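Local coordinates for cellulosomal scaffoldin (Bacteroides cellulosolvens, PDB 1TYJ), which probably recruits dockerin-bearing partners into the cellulosome through this type-II cohesin module, a beta sandwich of the scaffoldin, at residues A[77-82]-A[86-91]; A[33-38]-A[108-113]; A[6-11]-A[16-21]; A[48-53]-A[60-65]. All coordinates share one frame; numbering follows the deposited sequence. Where two conformers were deposited one is given.

Contact 1 of 4, residues A[77-82]-A[86-91]; sequences SKHNLS and LNFGRL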
loop_
_atom_site.group_PDB
_atom_site.type_symbol
_atom_site.label_atom_id
_atom_site.label_comp_id
_atom_site.label_asym_id
_atom_site.label_seq_id
_atom_site.Cartn_x
_atom_site.Cartn_y
_atom_site.Cartn_z
ATOM N N SER A 77 -2.238 -0.843 -11.262
ATOM C CA SER A 77 -3.367 -1.037 -10.326
ATOM C C SER A 77 -4.400 -1.906 -11.006
ATOM O O SER A 77 -4.960 -1.516 -12.037
ATOM C CB SER A 77 -3.966 0.295 -9.800
ATOM O OG SER A 77 -4.177 1.279 -10.841
ATOM N N LYS A 78 -4.606 -3.089 -10.443
ATOM C CA LYS A 78 -5.443 -4.105 -11.065
ATOM C C LYS A 78 -5.983 -4.994 -9.945
ATOM O O LYS A 78 -5.384 -6.026 -9.561
ATOM C CB LYS A 78 -4.639 -4.861 -12.136
ATOM C CG LYS A 78 -5.455 -5.817 -13.068
ATOM C CD LYS A 78 -4.460 -6.565 -13.992
ATOM C CE LYS A 78 -5.077 -7.236 -15.206
ATOM N NZ LYS A 78 -5.678 -6.326 -16.265
ATOM N N HIS A 79 -7.122 -4.544 -9.420
ATOM C CA HIS A 79 -7.742 -5.121 -8.206
ATOM C C HIS A 79 -8.746 -6.224 -8.520
ATOM O O HIS A 79 -9.083 -6.495 -9.679
ATOM C CB HIS A 79 -8.432 -4.008 -7.424
ATOM C CG HIS A 79 -7.557 -2.796 -7.234
ATOM N ND1 HIS A 79 -7.956 -1.505 -7.540
ATOM C CD2 HIS A 79 -6.288 -2.697 -6.748
ATOM C CE1 HIS A 79 -6.972 -0.664 -7.240
ATOM N NE2 HIS A 79 -5.942 -1.367 -6.792
ATOM N N ASN A 80 -9.217 -6.849 -7.448
ATOM C CA ASN A 80 -10.420 -7.643 -7.529
ATOM C C ASN A 80 -11.305 -7.242 -6.367
ATOM O O ASN A 80 -11.310 -7.888 -5.312
ATOM C CB ASN A 80 -10.094 -9.127 -7.537
ATOM C CG ASN A 80 -11.311 -9.965 -7.804
ATOM O OD1 ASN A 80 -12.436 -9.478 -7.757
ATOM N ND2 ASN A 80 -11.103 -11.244 -8.044
ATOM N N LEU A 81 -12.008 -6.114 -6.518
ATOM C CA LEU A 81 -12.753 -5.576 -5.391
ATOM C C LEU A 81 -13.870 -6.509 -4.950
ATOM O O LEU A 81 -14.258 -6.493 -3.777
ATOM C CB LEU A 81 -13.331 -4.195 -5.677
ATOM C CG LEU A 81 -12.303 -3.147 -6.140
ATOM C CD1 LEU A 81 -12.998 -1.910 -6.656
ATOM C CD2 LEU A 81 -11.304 -2.818 -5.029
ATOM N N SER A 82 -14.360 -7.329 -5.872
ATOM C CA SER A 82 -15.448 -8.225 -5.517
ATOM C C SER A 82 -14.968 -9.216 -4.459
ATOM O O SER A 82 -15.785 -9.691 -3.658
ATOM C CB SER A 82 -15.996 -8.990 -6.736
ATOM O OG SER A 82 -15.066 -9.917 -7.246
ATOM N N LEU A 86 -6.892 -5.651 -3.221
ATOM C CA LEU A 86 -6.217 -4.561 -3.919
ATOM C C LEU A 86 -4.864 -5.070 -4.381
ATOM O O LEU A 86 -4.151 -5.689 -3.618
ATOM C CB LEU A 86 -5.999 -3.381 -2.981
ATOM C CG LEU A 86 -7.284 -2.756 -2.419
ATOM C CD1 LEU A 86 -6.938 -1.797 -1.290
ATOM C CD2 LEU A 86 -8.080 -2.066 -3.526
ATOM N N ASN A 87 -4.459 -4.748 -5.609
ATOM C CA ASN A 87 -3.126 -5.162 -6.078
ATOM C C ASN A 87 -2.605 -3.977 -6.886
ATOM O O ASN A 87 -3.245 -3.575 -7.884
ATOM C CB ASN A 87 -3.208 -6.382 -6.985
ATOM C CG ASN A 87 -1.823 -6.914 -7.411
ATOM O OD1 ASN A 87 -0.851 -6.834 -6.684
ATOM N ND2 ASN A 87 -1.753 -7.473 -8.579
ATOM N N PHE A 88 -1.495 -3.396 -6.436
ATOM C CA PHE A 88 -0.987 -2.218 -7.125
ATOM C C PHE A 88 0.483 -2.049 -6.832
ATOM O O PHE A 88 1.044 -2.677 -5.918
ATOM C CB PHE A 88 -1.767 -0.950 -6.664
ATOM C CG PHE A 88 -1.701 -0.705 -5.153
ATOM C CD1 PHE A 88 -0.747 0.199 -4.620
ATOM C CD2 PHE A 88 -2.580 -1.369 -4.279
ATOM C CE1 PHE A 88 -0.673 0.442 -3.245
ATOM C CE2 PHE A 88 -2.499 -1.160 -2.897
ATOM C CZ PHE A 88 -1.560 -0.251 -2.371
ATOM N N GLY A 89 1.124 -1.173 -7.584
ATOM C CA GLY A 89 2.551 -0.986 -7.362
ATOM C C GLY A 89 3.001 0.266 -8.083
ATOM O O GLY A 89 2.275 0.820 -8.935
ATOM N N ARG A 90 4.230 0.679 -7.775
ATOM C CA ARG A 90 4.844 1.815 -8.439
ATOM C C ARG A 90 6.347 1.625 -8.407
ATOM O O ARG A 90 6.903 1.141 -7.413
ATOM C CB ARG A 90 4.454 3.130 -7.745
ATOM C CG ARG A 90 5.100 4.388 -8.394
ATOM C CD ARG A 90 4.440 5.641 -7.799
ATOM N NE ARG A 90 5.134 6.871 -8.185
ATOM C CZ ARG A 90 4.763 7.639 -9.218
ATOM N NH1 ARG A 90 3.717 7.294 -9.987
ATOM N NH2 ARG A 90 5.432 8.772 -9.478
ATOM N N LEU A 91 6.997 1.942 -9.511
ATOM C CA LEU A 91 8.460 1.766 -9.578
ATOM C C LEU A 91 9.112 2.779 -10.497
ATOM O O LEU A 91 8.486 3.296 -11.419
ATOM C CB LEU A 91 8.813 0.351 -9.999
ATOM C CG LEU A 91 8.307 -0.073 -11.355
ATOM C CD1 LEU A 91 9.253 0.249 -12.501
ATOM C CD2 LEU A 91 8.053 -1.592 -11.291
#
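His-79 lays its imidazole across the side chain of Leu-86 where two antiparallel strands of the cohesin beta sandwich, 73-77 and 85-92, come apart at their connecting loop. The strand pairing ends in one non-hydrogen-bonded pair, Ser-77 with Phe-88, whose CB atoms are 4.0 Å apart. Beyond it the backbone gives a single further link, Lys-78 N to Asn-87 O, 2.9 Å long and almost straight at 176°. From there on, side chains hold the loop to the strand. Leu-86 CD2 sits over one face of the imidazole, 3.8 Å from the ring centroid and only 11° from the normal, a CH-pi contact. The ring reaches this position because CG of His-79 stands anti to its carbonyl carbon (chi1 -48°), while its CD2 edge is turned to the strand backbone, with Asn-87 N in the ring plane. At the ring edge away from CD2, ND1 makes a weak hydrogen bond to Thr-56 O, and Asp-57 also bonds the backbone of His-79, so residues 56-57 also hold this loop. Replacing His-79 by an alanine would probably leave the Leu-86 methyl without its aromatic cover and deprive Thr-56 O of this weak partner. Further along the loop, Leu-81 meets the same branch of Leu-86, which thus serves two neighbours at once. Asn-87, pointing to the other side of the strand, brings its CB to 3.4 Å from Lys-78 O. The apolar seam closes where Leu-81 CD2 and Leu-86 CD2 meet at 3.6 Å.

Contact 2 of 4, residues A[33-38]-A[108-113]; sequences YQFNIK and GAVAKV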
loop_
_atom_site.group_PDB
_atom_site.type_symbol
_atom_site.label_atom_id
_atom_site.label_comp_id
_atom_site.label_asym_id
_atom_site.label_seq_id
_atom_site.Cartn_x
_atom_site.Cartn_y
_atom_site.Cartn_z
ATOM N N TYR A 33 7.803 -0.897 -5.501
ATOM C CA TYR A 33 7.100 -1.941 -4.712
ATOM C C TYR A 33 5.947 -2.481 -5.510
ATOM O O TYR A 33 5.485 -1.858 -6.487
ATOM C CB TYR A 33 6.535 -1.374 -3.377
ATOM C CG TYR A 33 5.357 -0.447 -3.624
ATOM C CD1 TYR A 33 4.055 -0.951 -3.649
ATOM C CD2 TYR A 33 5.546 0.907 -3.944
ATOM C CE1 TYR A 33 2.953 -0.141 -3.968
ATOM C CE2 TYR A 33 4.436 1.744 -4.256
ATOM C CZ TYR A 33 3.149 1.197 -4.277
ATOM O OH TYR A 33 2.056 1.982 -4.562
ATOM N N GLN A 34 5.450 -3.621 -5.056
ATOM C CA GLN A 34 4.124 -4.110 -5.457
ATOM C C GLN A 34 3.494 -4.716 -4.210
ATOM O O GLN A 34 4.170 -5.463 -3.469
ATOM C CB GLN A 34 4.232 -5.171 -6.562
ATOM C CG GLN A 34 2.852 -5.454 -7.168
ATOM C CD GLN A 34 2.895 -6.411 -8.325
ATOM O OE1 GLN A 34 3.718 -6.281 -9.208
ATOM N NE2 GLN A 34 1.975 -7.360 -8.333
ATOM N N PHE A 35 2.213 -4.421 -3.998
ATOM C CA PHE A 35 1.463 -4.933 -2.836
ATOM C C PHE A 35 0.218 -5.691 -3.255
ATOM O O PHE A 35 -0.423 -5.298 -4.241
ATOM C CB PHE A 35 0.989 -3.789 -1.932
ATOM C CG PHE A 35 2.093 -2.992 -1.289
ATOM C CD1 PHE A 35 1.924 -1.615 -1.086
ATOM C CD2 PHE A 35 3.314 -3.596 -0.892
ATOM C CE1 PHE A 35 2.901 -0.877 -0.463
ATOM C CE2 PHE A 35 4.310 -2.841 -0.286
ATOM C CZ PHE A 35 4.104 -1.486 -0.067
ATOM N N ASN A 36 -0.105 -6.756 -2.507
ATOM C CA ASN A 36 -1.397 -7.414 -2.593
ATOM C C ASN A 36 -2.012 -7.279 -1.198
ATOM O O ASN A 36 -1.433 -7.766 -0.210
ATOM C CB ASN A 36 -1.222 -8.895 -2.952
ATOM C CG ASN A 36 -2.539 -9.527 -3.344
ATOM O OD1 ASN A 36 -3.166 -10.270 -2.554
ATOM N ND2 ASN A 36 -3.015 -9.173 -4.522
ATOM N N ILE A 37 -3.154 -6.592 -1.115
ATOM C CA ILE A 37 -3.791 -6.229 0.182
ATOM C C ILE A 37 -5.223 -6.704 0.231
ATOM O O ILE A 37 -5.990 -6.513 -0.714
ATOM C CB ILE A 37 -3.728 -4.698 0.419
ATOM C CG1 ILE A 37 -2.272 -4.239 0.472
ATOM C CG2 ILE A 37 -4.555 -4.283 1.667
ATOM C CD1 ILE A 37 -2.096 -2.695 0.608
ATOM N N LYS A 38 -5.593 -7.356 1.329
ATOM C CA LYS A 38 -6.958 -7.869 1.454
ATOM C C LYS A 38 -7.701 -7.004 2.457
ATOM O O LYS A 38 -7.126 -6.542 3.442
ATOM C CB LYS A 38 -6.887 -9.342 1.899
ATOM C CG LYS A 38 -8.195 -9.996 2.222
ATOM C CD LYS A 38 -8.630 -10.858 1.066
ATOM C CE LYS A 38 -10.105 -11.174 1.137
ATOM N NZ LYS A 38 -10.975 -9.975 1.221
ATOM N N GLY A 108 9.875 6.327 4.367
ATOM C CA GLY A 108 8.827 7.293 4.103
ATOM C C GLY A 108 7.556 6.688 3.538
ATOM O O GLY A 108 7.498 5.472 3.306
ATOM N N ALA A 109 6.556 7.542 3.266
ATOM C CA ALA A 109 5.291 7.012 2.753
ATOM C C ALA A 109 5.398 6.692 1.256
ATOM O O ALA A 109 5.895 7.521 0.479
ATOM C CB ALA A 109 4.155 7.989 2.987
ATOM N N VAL A 110 4.916 5.497 0.870
ATOM C CA VAL A 110 4.840 5.115 -0.534
ATOM C C VAL A 110 3.448 5.160 -1.172
ATOM O O VAL A 110 3.332 5.320 -2.414
ATOM C CB VAL A 110 5.482 3.717 -0.779
ATOM C CG1 VAL A 110 6.887 3.684 -0.163
ATOM C CG2 VAL A 110 4.596 2.544 -0.217
ATOM N N ALA A 111 2.390 5.010 -0.364
ATOM C CA ALA A 111 1.016 4.969 -0.901
ATOM C C ALA A 111 0.089 5.208 0.247
ATOM O O ALA A 111 0.463 4.975 1.423
ATOM C CB ALA A 111 0.704 3.589 -1.509
ATOM N N LYS A 112 -1.134 5.617 -0.084
ATOM C CA LYS A 112 -2.199 5.679 0.914
ATOM C C LYS A 112 -3.463 5.128 0.311
ATOM O O LYS A 112 -3.785 5.419 -0.829
ATOM C CB LYS A 112 -2.481 7.095 1.387
ATOM C CG LYS A 112 -1.220 7.903 1.737
ATOM C CD LYS A 112 -1.581 9.306 2.113
ATOM C CE LYS A 112 -0.314 10.095 2.330
ATOM N NZ LYS A 112 -0.616 11.542 2.585
ATOM N N VAL A 113 -4.213 4.383 1.111
ATOM C CA VAL A 113 -5.486 3.851 0.653
ATOM C C VAL A 113 -6.539 4.289 1.642
ATOM O O VAL A 113 -6.446 4.001 2.837
ATOM C CB VAL A 113 -5.473 2.325 0.604
ATOM C CG1 VAL A 113 -6.837 1.756 0.197
ATOM C CG2 VAL A 113 -4.405 1.815 -0.338
HETATM O O HOH W 1 2.470 4.502 -4.982
#
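Tyr-33 holds CG between its backbone N and carbonyl carbon (chi1 71°), which sends the ring across the sandwich toward Val-110 and Ala-111; the CG2 branch of Val-110 is likewise placed between N and carbonyl carbon of its own residue. That methyl lies over one face of the tyrosine ring, offset toward the rim, with CG2 of Val-110 4.1 Å from Tyr-33 CE2. The same methyl touches the edge of a second ring, at 3.8 Å from Phe-35 CE1. Phe-35 in turn is covered on one face by Tyr-33 CD1, and Phe-131 packs against it edge-to-face. The axes of segments 33-38 and 108-113, from the two facing sheets, approach to 9.6 Å and cross at -37°. At Val-110 and Ala-111 a classic beta bulge opposite Ile-22 lets successive residues both point into the core, and Ala-111 CB comes 3.7 Å from Tyr-33 OH. A water in the tyrosine ring plane lies 2.6 Å from Tyr-33 OH and donates to Val-110 O. With a phenylalanine in place of Tyr-33, the water would probably lose its hydroxyl partner and the polar tie between the sheets would be broken. Sharing this water lets the buried hydroxyl and carbonyl sit among apolar side chains.

Contact 3 of 4, residues A[6-11]-A[16-21]; sequences AIDNDK and DKVTLT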
loop_
_atom_site.group_PDB
_atom_site.type_symbol
_atom_site.label_atom_id
_atom_site.label_comp_id
_atom_site.label_asym_id
_atom_site.label_seq_id
_atom_site.Cartn_x
_atom_site.Cartn_y
_atom_site.Cartn_z
ATOM N N ALA A 6 0.196 3.272 9.079
ATOM C CA ALA A 6 -0.404 4.165 10.081
ATOM C C ALA A 6 -1.844 4.356 9.680
ATOM O O ALA A 6 -2.172 4.434 8.475
ATOM C CB ALA A 6 0.294 5.511 10.107
ATOM N N ILE A 7 -2.697 4.418 10.699
ATOM C CA ILE A 7 -4.135 4.668 10.526
ATOM C C ILE A 7 -4.447 6.069 11.067
ATOM O O ILE A 7 -4.057 6.403 12.190
ATOM C CB ILE A 7 -4.961 3.571 11.254
ATOM C CG1 ILE A 7 -4.690 2.216 10.607
ATOM C CG2 ILE A 7 -6.444 3.919 11.223
ATOM C CD1 ILE A 7 -5.327 1.036 11.364
ATOM N N ASP A 8 -5.140 6.902 10.278
ATOM C CA ASP A 8 -5.345 8.303 10.709
ATOM C C ASP A 8 -6.320 8.413 11.855
ATOM O O ASP A 8 -6.048 9.130 12.827
ATOM C CB ASP A 8 -5.717 9.250 9.559
ATOM C CG ASP A 8 -6.935 8.795 8.733
ATOM O OD1 ASP A 8 -7.493 7.696 8.925
ATOM O OD2 ASP A 8 -7.315 9.600 7.845
ATOM N N ASN A 9 -7.437 7.695 11.748
ATOM C CA ASN A 9 -8.392 7.667 12.860
ATOM C C ASN A 9 -9.031 6.289 13.036
ATOM O O ASN A 9 -9.653 5.755 12.124
ATOM C CB ASN A 9 -9.389 8.823 12.769
ATOM C CG ASN A 9 -9.701 9.227 11.326
ATOM O OD1 ASN A 9 -9.395 10.342 10.918
ATOM N ND2 ASN A 9 -10.304 8.309 10.548
ATOM N N ASP A 10 -8.706 5.726 14.205
ATOM C CA ASP A 10 -9.038 4.441 14.819
ATOM C C ASP A 10 -10.496 4.170 14.990
ATOM O O ASP A 10 -10.906 3.005 15.079
ATOM C CB ASP A 10 -8.592 4.561 16.334
ATOM C CG ASP A 10 -7.268 4.007 16.594
ATOM O OD1 ASP A 10 -7.165 2.809 16.896
ATOM O OD2 ASP A 10 -6.303 4.784 16.530
ATOM N N LYS A 11 -11.259 5.250 15.152
ATOM C CA LYS A 11 -12.667 5.124 15.576
ATOM C C LYS A 11 -13.507 5.734 14.476
ATOM O O LYS A 11 -13.324 6.908 14.125
ATOM C CB LYS A 11 -12.926 5.872 16.887
ATOM C CG LYS A 11 -12.295 5.233 18.080
ATOM C CD LYS A 11 -12.997 5.666 19.376
ATOM C CE LYS A 11 -13.129 4.489 20.317
ATOM N NZ LYS A 11 -14.195 3.456 19.948
ATOM N N ASP A 16 -17.873 7.331 7.488
ATOM C CA ASP A 16 -16.574 7.983 7.706
ATOM C C ASP A 16 -15.542 7.402 6.751
ATOM O O ASP A 16 -15.697 6.263 6.267
ATOM C CB ASP A 16 -16.084 7.734 9.150
ATOM C CG ASP A 16 -16.806 8.607 10.182
ATOM O OD1 ASP A 16 -17.593 9.500 9.777
ATOM O OD2 ASP A 16 -16.565 8.397 11.401
ATOM N N LYS A 17 -14.463 8.162 6.532
ATOM C CA LYS A 17 -13.356 7.685 5.701
ATOM C C LYS A 17 -12.191 7.424 6.657
ATOM O O LYS A 17 -11.969 8.199 7.624
ATOM C CB LYS A 17 -12.890 8.763 4.729
ATOM C CG LYS A 17 -13.952 9.398 3.865
ATOM C CD LYS A 17 -14.402 8.532 2.759
ATOM C CE LYS A 17 -15.586 9.210 2.018
ATOM N NZ LYS A 17 -15.315 10.580 1.452
ATOM N N VAL A 18 -11.453 6.351 6.405
ATOM C CA VAL A 18 -10.274 6.047 7.202
ATOM C C VAL A 18 -9.156 5.708 6.228
ATOM O O VAL A 18 -9.396 5.001 5.244
ATOM C CB VAL A 18 -10.568 4.847 8.197
ATOM C CG1 VAL A 18 -11.252 3.631 7.510
ATOM C CG2 VAL A 18 -9.278 4.435 8.940
ATOM N N THR A 19 -7.968 6.262 6.482
ATOM C CA THR A 19 -6.849 6.099 5.553
ATOM C C THR A 19 -5.715 5.261 6.143
ATOM O O THR A 19 -5.272 5.517 7.277
ATOM C CB THR A 19 -6.368 7.472 5.095
ATOM O OG1 THR A 19 -7.462 8.142 4.454
ATOM C CG2 THR A 19 -5.167 7.389 4.126
ATOM N N LEU A 20 -5.293 4.249 5.383
ATOM C CA LEU A 20 -4.088 3.487 5.672
ATOM C C LEU A 20 -2.929 4.140 4.909
ATOM O O LEU A 20 -2.898 4.103 3.672
ATOM C CB LEU A 20 -4.276 2.058 5.155
ATOM C CG LEU A 20 -3.162 1.046 5.512
ATOM C CD1 LEU A 20 -3.196 0.764 7.033
ATOM C CD2 LEU A 20 -3.301 -0.263 4.723
ATOM N N THR A 21 -1.984 4.735 5.634
ATOM C CA THR A 21 -0.774 5.230 5.007
ATOM C C THR A 21 0.253 4.096 5.086
ATOM O O THR A 21 0.447 3.481 6.164
ATOM C CB THR A 21 -0.278 6.474 5.729
ATOM O OG1 THR A 21 -1.222 7.549 5.556
ATOM C CG2 THR A 21 1.085 6.911 5.166
HETATM O O HOH W 2 -9.187 9.363 6.119
HETATM O O HOH W 3 -13.504 8.857 12.183
#
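Asp-8 OD1 receives two backbone N-H groups from opposite faces of its carboxylate: Thr-19 N across the contact, at 2.9 Å and 175°, and Asn-9 N from its own segment, at 2.8 Å. Asp-8 CG lies between its backbone N and carbonyl carbon (chi1 54°), which turns the carboxylate to Thr-19. This grip extends the antiparallel pairing of strands 2-7 and 17-25 in the cohesin beta sandwich. The regular ladder lies at the Ala-6 end, where Ala-6 N to Thr-21 O and Thr-21 N to Ala-6 O are both 2.9 Å. Toward Asn-9 the two chains spread: Asp-8 N reaches Thr-19 O only weakly, and the carboxylate takes the place of a backbone acceptor. Asp-8 OD2 accepts from a water 2.6 Å away that also bonds Thr-19 OG1, itself tied to Thr-114 of the neighbouring strand. Asn-9 ND2 adds a weak bond to Lys-17 O. A second water bridges Lys-11 O and Asp-16 OD2, which also takes the Ala-13 amide and a salt bridge from Lys-170. Inward, Ile-7, Val-18 and Leu-20 all touch Leu-128 of the facing sheet. The two branches of Ile-7 divide the work, CG1 standing 4.1 Å from Leu-20 CD1 and CG2 3.7 Å from Val-18 CG2.

Contact 4 of 4, residues A[48-53]-A[60-65]; sequences DTIADE and MPDYGT. With MOH (methanol), chain G.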
loop_
_atom_site.group_PDB
_atom_site.type_symbol
_atom_site.label_atom_id
_atom_site.label_comp_id
_atom_site.label_asym_id
_atom_site.label_seq_id
_atom_site.Cartn_x
_atom_site.Cartn_y
_atom_site.Cartn_z
ATOM N N ASP A 48 -11.716 6.690 -3.684
ATOM C CA ASP A 48 -10.841 7.629 -4.376
ATOM C C ASP A 48 -11.152 9.040 -3.894
ATOM O O ASP A 48 -12.226 9.582 -4.185
ATOM C CB ASP A 48 -11.085 7.489 -5.874
ATOM C CG ASP A 48 -10.257 8.448 -6.705
ATOM O OD1 ASP A 48 -10.133 8.145 -7.908
ATOM O OD2 ASP A 48 -9.759 9.480 -6.185
ATOM N N THR A 49 -10.216 9.622 -3.148
ATOM C CA THR A 49 -10.454 10.921 -2.496
ATOM C C THR A 49 -10.271 12.096 -3.450
ATOM O O THR A 49 -10.730 13.213 -3.161
ATOM C CB THR A 49 -9.532 11.131 -1.268
ATOM O OG1 THR A 49 -8.186 10.842 -1.657
ATOM C CG2 THR A 49 -9.967 10.202 -0.121
ATOM N N ILE A 50 -9.607 11.863 -4.572
ATOM C CA ILE A 50 -9.441 12.974 -5.534
ATOM C C ILE A 50 -10.721 13.135 -6.360
ATOM O O ILE A 50 -11.276 14.245 -6.470
ATOM C CB ILE A 50 -8.206 12.803 -6.435
ATOM C CG1 ILE A 50 -6.935 12.824 -5.580
ATOM C CG2 ILE A 50 -8.149 13.954 -7.456
ATOM C CD1 ILE A 50 -5.638 12.662 -6.372
ATOM N N ALA A 51 -11.182 12.023 -6.926
ATOM C CA ALA A 51 -12.453 11.948 -7.637
ATOM C C ALA A 51 -13.686 11.969 -6.734
ATOM O O ALA A 51 -14.802 12.257 -7.205
ATOM C CB ALA A 51 -12.481 10.712 -8.509
ATOM N N ASP A 52 -13.505 11.630 -5.452
ATOM C CA ASP A 52 -14.627 11.467 -4.503
ATOM C C ASP A 52 -15.631 10.415 -4.970
ATOM O O ASP A 52 -16.845 10.677 -5.101
ATOM C CB ASP A 52 -15.328 12.808 -4.203
ATOM C CG ASP A 52 -16.137 12.767 -2.934
ATOM O OD1 ASP A 52 -15.970 11.849 -2.128
ATOM O OD2 ASP A 52 -16.955 13.671 -2.706
ATOM N N GLU A 53 -15.119 9.216 -5.247
ATOM C CA GLU A 53 -15.912 8.128 -5.814
ATOM C C GLU A 53 -15.289 6.834 -5.352
ATOM O O GLU A 53 -14.103 6.834 -5.042
ATOM C CB GLU A 53 -15.768 8.136 -7.335
ATOM C CG GLU A 53 -16.447 9.274 -8.064
ATOM C CD GLU A 53 -16.301 9.086 -9.567
ATOM O OE1 GLU A 53 -16.799 8.064 -10.106
ATOM O OE2 GLU A 53 -15.655 9.937 -10.201
ATOM N N MET A 60 -5.772 3.686 -9.106
ATOM C CA MET A 60 -4.512 3.742 -8.380
ATOM C C MET A 60 -4.724 4.426 -7.019
ATOM O O MET A 60 -5.337 5.513 -6.955
ATOM C CB MET A 60 -3.481 4.563 -9.157
ATOM C CG MET A 60 -2.086 4.492 -8.573
ATOM S SD MET A 60 -1.359 2.831 -8.718
ATOM C CE MET A 60 0.091 3.033 -7.639
ATOM N N PRO A 61 -4.208 3.816 -5.915
ATOM C CA PRO A 61 -4.205 4.535 -4.636
ATOM C C PRO A 61 -3.447 5.854 -4.637
ATOM O O PRO A 61 -2.711 6.175 -5.575
ATOM C CB PRO A 61 -3.504 3.555 -3.673
ATOM C CG PRO A 61 -3.816 2.136 -4.311
ATOM C CD PRO A 61 -3.659 2.444 -5.801
ATOM N N ASP A 62 -3.635 6.635 -3.582
ATOM C CA ASP A 62 -2.958 7.907 -3.468
ATOM C C ASP A 62 -1.458 7.704 -3.306
ATOM O O ASP A 62 -1.007 6.700 -2.790
ATOM C CB ASP A 62 -3.503 8.710 -2.278
ATOM C CG ASP A 62 -5.003 8.964 -2.386
ATOM O OD1 ASP A 62 -5.417 9.823 -3.188
ATOM O OD2 ASP A 62 -5.784 8.240 -1.713
ATOM N N TYR A 63 -0.683 8.686 -3.768
ATOM C CA TYR A 63 0.745 8.638 -3.604
ATOM C C TYR A 63 1.189 9.063 -2.185
ATOM O O TYR A 63 0.433 9.700 -1.420
ATOM C CB TYR A 63 1.412 9.545 -4.632
ATOM C CG TYR A 63 1.188 9.181 -6.079
ATOM C CD1 TYR A 63 0.946 10.185 -7.020
ATOM C CD2 TYR A 63 1.258 7.837 -6.528
ATOM C CE1 TYR A 63 0.774 9.891 -8.378
ATOM C CE2 TYR A 63 1.026 7.518 -7.887
ATOM C CZ TYR A 63 0.809 8.554 -8.805
ATOM O OH TYR A 63 0.632 8.302 -10.150
ATOM N N GLY A 64 2.408 8.638 -1.844
ATOM C CA GLY A 64 3.126 9.104 -0.670
ATOM C C GLY A 64 4.182 10.102 -1.117
ATOM O O GLY A 64 4.051 10.750 -2.168
ATOM N N THR A 65 5.227 10.230 -0.337
ATOM C CA THR A 65 6.290 11.175 -0.693
ATOM C C THR A 65 7.436 10.513 -1.470
ATOM O O THR A 65 8.202 11.201 -2.161
ATOM C CB THR A 65 6.860 11.858 0.551
ATOM O OG1 THR A 65 7.368 10.853 1.402
ATOM C CG2 THR A 65 5.754 12.561 1.332
HETATM C C MOH G . -7.177 6.284 -11.871
HETATM O O MOH G . -6.104 5.365 -11.465
HETATM O O HOH W 4 -6.622 9.096 -6.383
#
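Asp-62 gives up the largest area here, and its carboxylate faces Thr-49 and, less closely, Ile-50. Thr-49 OG1 lies 3.3 Å from Asp-62 OD1 and 3.5 Å from Asp-62 OD2, but at an angle too poor for a hydrogen bond to OD1. CG of Asp-62 stands anti to its carbonyl carbon (chi1 -58°), which swings the carboxylate to the hairpin loop, where Ile-50 CG1 passes Asp-62 OD1 at 4.1 Å. The loop is shaped from within. Asp-48 OD2 accepts from Ile-50 N, 2.9 Å away and nearly along the C-O axis, in an Asx turn, and also from Ala-51 N, which comes from above the carboxylate plane; a G1 beta bulge at Asp-52 and Glu-53 completes this tight link between strands 44-48 and 53-54. Segment 60-65 is joined to strand 108-117 by a backbone bond between Asp-62 and Lys-112, while Met-60 N donates to a methanol probably left from crystallisation. A water donates to Asp-48 OD2 and, weakly, to Asp-62 OD1. With Asp-48 OD2 and Asp-62 OD1 5.3 Å apart, their like charges probably repel somewhat, and the water between them may ease this, consistent with a light, solvent-mediated surface contact rather than a firm polar lock.

From the N terminus, contact 3 closes first, pairing strands 2-7 and 17-25 across a short loop that includes strand 11-12. The chain then crosses to the facing sheet at strand 30-38, opening the long loop that contact 2 closes only at strand 108-117. Nested inside that loop lie contact 4 and then contact 1, in series with each other and with contact 3; none cross. Strand 108-117 joins three of them in one sheet, pairing with 17-25 of contact 3 and with 62-63 of contact 4, while strand 30-38 pairs with 85-92 of contact 1. Contact 2 therefore joins the two layers, and Pro-61 against Phe-88 brings contacts 4 and 1 together.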